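PDB 6FRL: tryptophan halogenase superfamily from Brevundimonas sp. BAL3, which is a flavin-dependent halogenase that prefers bromination over chlorination, probably using reduced flavin and oxygen to oxidise the halide. Local coordinates for residues R64-G67 and R72-D75; W120-R125 and P466-M471. All blocks are in the same frame, centred on the assembly; numbering follows the deposited sequence.

Contact 1: R64-G67 and R72-D75; sequences RFYG and RDDD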
loop_
_atom_site.group_PDB
_atom_site.type_symbol
_atom_site.label_atom_id
_atom_site.label_comp_id
_atom_site.label_asym_id
_atom_site.label_seq_id
_atom_site.Cartn_x
_atom_site.Cartn_y
_atom_site.Cartn_z
ATOM N N ARG B 64 -5.224 -19.124 2.960
ATOM C CA ARG B 64 -4.385 -18.942 1.788
ATOM C C ARG B 64 -3.048 -19.694 1.930
ATOM O O ARG B 64 -2.532 -20.202 0.951
ATOM C CB ARG B 64 -4.152 -17.446 1.490
ATOM C CG ARG B 64 -3.313 -17.174 0.240
ATOM C CD ARG B 64 -2.959 -15.686 0.070
ATOM N NE ARG B 64 -1.913 -15.198 1.017
ATOM C CZ ARG B 64 -2.013 -14.145 1.854
ATOM N NH1 ARG B 64 -3.113 -13.381 1.925
ATOM N NH2 ARG B 64 -0.981 -13.837 2.643
ATOM N N PHE B 65 -2.509 -19.758 3.148
ATOM C CA PHE B 65 -1.214 -20.400 3.389
ATOM C C PHE B 65 -1.287 -21.868 2.986
ATOM O O PHE B 65 -0.508 -22.337 2.153
ATOM C CB PHE B 65 -0.769 -20.221 4.848
ATOM C CG PHE B 65 0.449 -21.009 5.211
ATOM C CD1 PHE B 65 1.733 -20.478 5.004
ATOM C CD2 PHE B 65 0.330 -22.279 5.772
ATOM C CE1 PHE B 65 2.856 -21.211 5.326
ATOM C CE2 PHE B 65 1.455 -23.033 6.072
ATOM C CZ PHE B 65 2.713 -22.496 5.854
ATOM N N TYR B 66 -2.245 -22.585 3.552
ATOM C CA TYR B 66 -2.419 -24.010 3.218
ATOM C C TYR B 66 -3.061 -24.206 1.829
ATOM O O TYR B 66 -2.852 -25.261 1.186
ATOM C CB TYR B 66 -3.123 -24.795 4.341
ATOM C CG TYR B 66 -4.563 -24.439 4.747
ATOM C CD1 TYR B 66 -5.637 -24.782 3.954
ATOM C CD2 TYR B 66 -4.841 -23.914 6.006
ATOM C CE1 TYR B 66 -6.957 -24.534 4.358
ATOM C CE2 TYR B 66 -6.133 -23.674 6.428
ATOM C CZ TYR B 66 -7.195 -23.977 5.601
ATOM O OH TYR B 66 -8.488 -23.720 6.003
ATOM N N GLY B 67 -3.801 -23.188 1.373
ATOM C CA GLY B 67 -4.236 -23.074 -0.024
ATOM C C GLY B 67 -3.094 -23.204 -1.021
ATOM O O GLY B 67 -3.180 -24.010 -1.950
ATOM N N ARG B 72 -7.056 -28.497 1.096
ATOM C CA ARG B 72 -8.435 -27.981 1.145
ATOM C C ARG B 72 -8.822 -27.641 2.583
ATOM O O ARG B 72 -8.287 -28.241 3.530
ATOM C CB ARG B 72 -9.411 -29.024 0.651
ATOM C CG ARG B 72 -9.213 -29.423 -0.818
ATOM C CD ARG B 72 -9.928 -30.737 -1.149
ATOM N NE ARG B 72 -11.313 -30.653 -0.691
ATOM C CZ ARG B 72 -12.341 -30.161 -1.392
ATOM N NH1 ARG B 72 -12.201 -29.758 -2.670
ATOM N NH2 ARG B 72 -13.520 -30.044 -0.790
ATOM N N ASP B 73 -9.759 -26.689 2.723
ATOM C CA ASP B 73 -10.315 -26.269 4.023
ATOM C C ASP B 73 -10.913 -27.455 4.761
ATOM O O ASP B 73 -10.614 -27.670 5.927
ATOM C CB ASP B 73 -11.407 -25.194 3.886
ATOM C CG ASP B 73 -10.886 -23.860 3.340
ATOM O OD1 ASP B 73 -9.918 -23.257 3.877
ATOM O OD2 ASP B 73 -11.481 -23.387 2.377
ATOM N N ASP B 74 -11.737 -28.251 4.095
ATOM C CA ASP B 74 -12.380 -29.377 4.806
ATOM C C ASP B 74 -11.377 -30.415 5.335
ATOM O O ASP B 74 -11.475 -30.810 6.514
ATOM C CB ASP B 74 -13.591 -29.991 4.055
ATOM C CG ASP B 74 -13.283 -30.457 2.651
ATOM O OD1 ASP B 74 -12.112 -30.734 2.291
ATOM O OD2 ASP B 74 -14.255 -30.580 1.875
ATOM N N ASP B 75 -10.400 -30.811 4.522
ATOM C CA ASP B 75 -9.417 -31.804 4.967
ATOM C C ASP B 75 -8.594 -31.251 6.158
ATOM O O ASP B 75 -8.409 -31.971 7.165
ATOM C CB ASP B 75 -8.495 -32.260 3.827
ATOM C CG ASP B 75 -9.250 -33.001 2.667
ATOM O OD1 ASP B 75 -10.267 -33.741 2.902
ATOM O OD2 ASP B 75 -8.785 -32.832 1.497
#
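Y66 and D73 face each other across the short connection between two successive helices, their CA atoms 8.2 Å apart. Y66 sits in the final turns of helix 61-68, whereas D73 opens the next helix, 73-79. R72, the N-cap residue between them, has an extended backbone that turns the chain into this second helix.

Across the gap the interaction is almost wholly a matter of one phenol and one carboxylate. Y66 holds CG between its own backbone N and carbonyl carbon (chi1 63°), a position with little room on a helix, and from there the ring reaches out to the start of the following helix. Its hydroxyl donates to D73, with Y66 OH 2.6 Å from D73 OD1. The accepting oxygen uses its anti lone pair, the one turned away from OD2, and lies at the ring edge near the ring plane. Ring and carboxylate stand nearly perpendicular, their planes 80° apart. Beside the bond, Y66 CE1 lies 3.3 Å from D73 OD1 and 4.0 Å from the carbonyl oxygen of R72. D73 OD2 is taken by a salt bridge to R63, so the carboxylate ties the new helix to two residues a turn apart on the preceding helix, R63 and Y66.

R72 starts its side chain away from helix 61-68 and grips D74 side-on: R72 NE is 3.1 Å from D74 OD1, and R72 NH2 is 2.8 Å from D74 OD2. D75 joins this network through a long ion pair with R72 and a salt bridge to R78.

Helix 61-68 is backed by helix 20-33, where F65 packs against M25 and A29. On the 73-79 side, D73 touches W163 and D74 touches L504, so the corner between helices 61-68 and 73-79 meets helix 20-33 through one segment and the loops carrying W163 and L504 through the other.

Contact 2: W120-R125 and P466-M471; sequences WLKQRR and PAVDAM
K122 reaches D469 with its chain extended as far as CE, CG lying anti to the backbone N (chi1 170°); a bend at chi4 (55°) then swings the ammonium group onto the carboxylate. D469 meets it with CG anti to its own carbonyl carbon, which carries the acid round toward helix 116-125. The resulting salt bridge places K122 NZ 3.0 Å from D469 OD1, approached on the anti side and 16° out of the carboxylate plane.

The aliphatic part of the lysine is used as well. K122 CD lies 3.8 Å from V468 CG1, and the methyl also comes within 4.0 Å of K122 CB, so the valine flanks the lysine stem. Further out, K122 CE passes 3.7 Å from the carbonyl oxygen of M471. V468 O accepts a backbone bond from M471 N, across a turn that is helical in its backbone angles but not regularly bonded, while L476 of helix 473-492 touches both K122 and M471.

D469 is shared by two cations and a histidine: besides K122, OD1 also accepts a hydrogen bond from H464 NE2, and OD2 forms a salt bridge with R10 of the second subunit. Two positive partners would be expected to stabilise the charged carboxylate and to lower its pKa, and through it the end of helix 116-125 is linked electrostatically to the dimer interface.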
loop_
_atom_site.group_PDB
_atom_site.type_symbol
_atom_site.label_atom_id
_atom_site.label_comp_id
_atom_site.label_asym_id
_atom_site.label_seq_id
_atom_site.Cartn_x
_atom_site.Cartn_y
_atom_site.Cartn_z
ATOM N N TRP B 120 -23.101 6.828 8.115
ATOM C CA TRP B 120 -23.584 6.276 9.381
ATOM C C TRP B 120 -23.492 7.295 10.516
ATOM O O TRP B 120 -24.407 7.400 11.341
ATOM C CB TRP B 120 -22.812 5.016 9.768
ATOM C CG TRP B 120 -23.293 4.390 11.038
ATOM C CD1 TRP B 120 -24.403 3.610 11.206
ATOM C CD2 TRP B 120 -22.697 4.521 12.323
ATOM N NE1 TRP B 120 -24.523 3.228 12.526
ATOM C CE2 TRP B 120 -23.487 3.776 13.234
ATOM C CE3 TRP B 120 -21.566 5.187 12.794
ATOM C CZ2 TRP B 120 -23.183 3.689 14.610
ATOM C CZ3 TRP B 120 -21.260 5.109 14.166
ATOM C CH2 TRP B 120 -22.069 4.361 15.053
ATOM N N LEU B 121 -22.398 8.040 10.578
ATOM C CA LEU B 121 -22.275 9.083 11.602
ATOM C C LEU B 121 -23.286 10.228 11.460
ATOM O O LEU B 121 -23.851 10.659 12.462
ATOM C CB LEU B 121 -20.851 9.642 11.674
ATOM C CG LEU B 121 -19.876 8.661 12.321
ATOM C CD1 LEU B 121 -18.434 8.932 11.913
ATOM C CD2 LEU B 121 -20.056 8.698 13.835
ATOM N N LYS B 122 -23.507 10.709 10.240
ATOM C CA LYS B 122 -24.544 11.713 9.979
ATOM C C LYS B 122 -25.890 11.270 10.544
ATOM O O LYS B 122 -26.540 12.007 11.292
ATOM C CB LYS B 122 -24.708 12.006 8.474
ATOM C CG LYS B 122 -25.943 12.858 8.185
ATOM C CD LYS B 122 -25.971 13.298 6.711
ATOM C CE LYS B 122 -27.110 14.241 6.421
ATOM N NZ LYS B 122 -27.032 15.401 7.354
ATOM N N GLN B 123 -26.293 10.058 10.197
ATOM C CA GLN B 123 -27.583 9.515 10.656
ATOM C C GLN B 123 -27.590 9.323 12.164
ATOM O O GLN B 123 -28.585 9.580 12.833
ATOM C CB GLN B 123 -27.930 8.212 9.927
ATOM C CG GLN B 123 -29.409 7.817 9.966
ATOM C CD GLN B 123 -30.344 8.805 9.251
ATOM O OE1 GLN B 123 -29.974 9.489 8.288
ATOM N NE2 GLN B 123 -31.558 8.900 9.757
ATOM N N ARG B 124 -26.468 8.888 12.708
ATOM C CA ARG B 124 -26.344 8.758 14.151
ATOM C C ARG B 124 -26.520 10.110 14.841
ATOM O O ARG B 124 -27.058 10.163 15.936
ATOM C CB ARG B 124 -24.992 8.140 14.528
ATOM C CG ARG B 124 -24.804 7.960 16.006
ATOM C CD ARG B 124 -23.446 7.386 16.315
ATOM N NE ARG B 124 -23.308 7.117 17.751
ATOM C CZ ARG B 124 -22.736 7.930 18.640
ATOM N NH1 ARG B 124 -22.107 9.061 18.271
ATOM N NH2 ARG B 124 -22.711 7.557 19.908
ATOM N N ARG B 125 -26.045 11.175 14.193
ATOM C CA ARG B 125 -26.166 12.540 14.708
ATOM C C ARG B 125 -27.654 12.924 14.780
ATOM O O ARG B 125 -28.105 13.491 15.774
ATOM C CB ARG B 125 -25.373 13.503 13.807
ATOM C CG ARG B 125 -25.112 14.897 14.330
ATOM C CD ARG B 125 -24.678 15.847 13.213
ATOM N NE ARG B 125 -23.254 15.682 12.894
ATOM C CZ ARG B 125 -22.240 16.194 13.606
ATOM N NH1 ARG B 125 -22.451 16.895 14.727
ATOM N NH2 ARG B 125 -20.986 15.985 13.203
ATOM N N PRO B 466 -18.010 16.537 4.972
ATOM C CA PRO B 466 -19.178 17.421 4.674
ATOM C C PRO B 466 -19.848 17.263 3.307
ATOM O O PRO B 466 -20.853 17.924 3.061
ATOM C CB PRO B 466 -18.609 18.833 4.782
ATOM C CG PRO B 466 -17.182 18.662 4.412
ATOM C CD PRO B 466 -16.741 17.281 4.854
ATOM N N ALA B 467 -19.307 16.425 2.418
ATOM C CA ALA B 467 -20.007 16.096 1.156
ATOM C C ALA B 467 -21.238 15.210 1.418
ATOM O O ALA B 467 -22.161 15.140 0.603
ATOM C CB ALA B 467 -19.046 15.431 0.180
ATOM N N VAL B 468 -21.209 14.561 2.577
ATOM C CA VAL B 468 -22.253 13.673 3.068
ATOM C C VAL B 468 -23.508 14.414 3.498
ATOM O O VAL B 468 -24.588 13.892 3.332
ATOM C CB VAL B 468 -21.702 12.827 4.248
ATOM C CG1 VAL B 468 -22.780 12.050 4.970
ATOM C CG2 VAL B 468 -20.633 11.868 3.743
ATOM N N ASP B 469 -23.368 15.617 4.069
ATOM C CA ASP B 469 -24.526 16.475 4.472
ATOM C C ASP B 469 -25.340 17.044 3.293
ATOM O O ASP B 469 -26.404 17.596 3.508
ATOM C CB ASP B 469 -24.065 17.618 5.364
ATOM C CG ASP B 469 -23.501 17.133 6.697
ATOM O OD1 ASP B 469 -24.114 16.280 7.370
ATOM O OD2 ASP B 469 -22.428 17.630 7.092
ATOM N N ALA B 470 -24.837 16.909 2.062
ATOM C CA ALA B 470 -25.618 17.110 0.820
ATOM C C ALA B 470 -26.842 16.154 0.657
ATOM O O ALA B 470 -27.787 16.457 -0.080
ATOM C CB ALA B 470 -24.698 16.994 -0.404
ATOM N N MET B 471 -26.808 15.000 1.316
ATOM C CA MET B 471 -27.858 13.975 1.223
ATOM C C MET B 471 -29.052 14.274 2.155
ATOM O O MET B 471 -28.893 14.824 3.253
ATOM C CB MET B 471 -27.240 12.599 1.541
ATOM C CG MET B 471 -28.016 11.372 1.087
ATOM S SD MET B 471 -26.909 9.990 0.629
ATOM C CE MET B 471 -27.700 8.590 1.423
#

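In the fold
Contact 1 and contact 2 are separate features of one chain, their centres 42 Å apart and their nearest atoms about 28 Å apart. They differ in reach: contact 1 joins consecutive helices across a short turn, 17 Å from the chain centre, whereas contact 2 brings together segments 341 residues apart at a periphery 34 Å from it. Contact 1 neighbours helix 20-33 of its own chain, which begins within a GxGxxG sequence of the Rossmann type, consistent with flavin binding. Contact 2 lies against the second subunit, where A467 meets H33, at the end of that subunit's own helix 20-33.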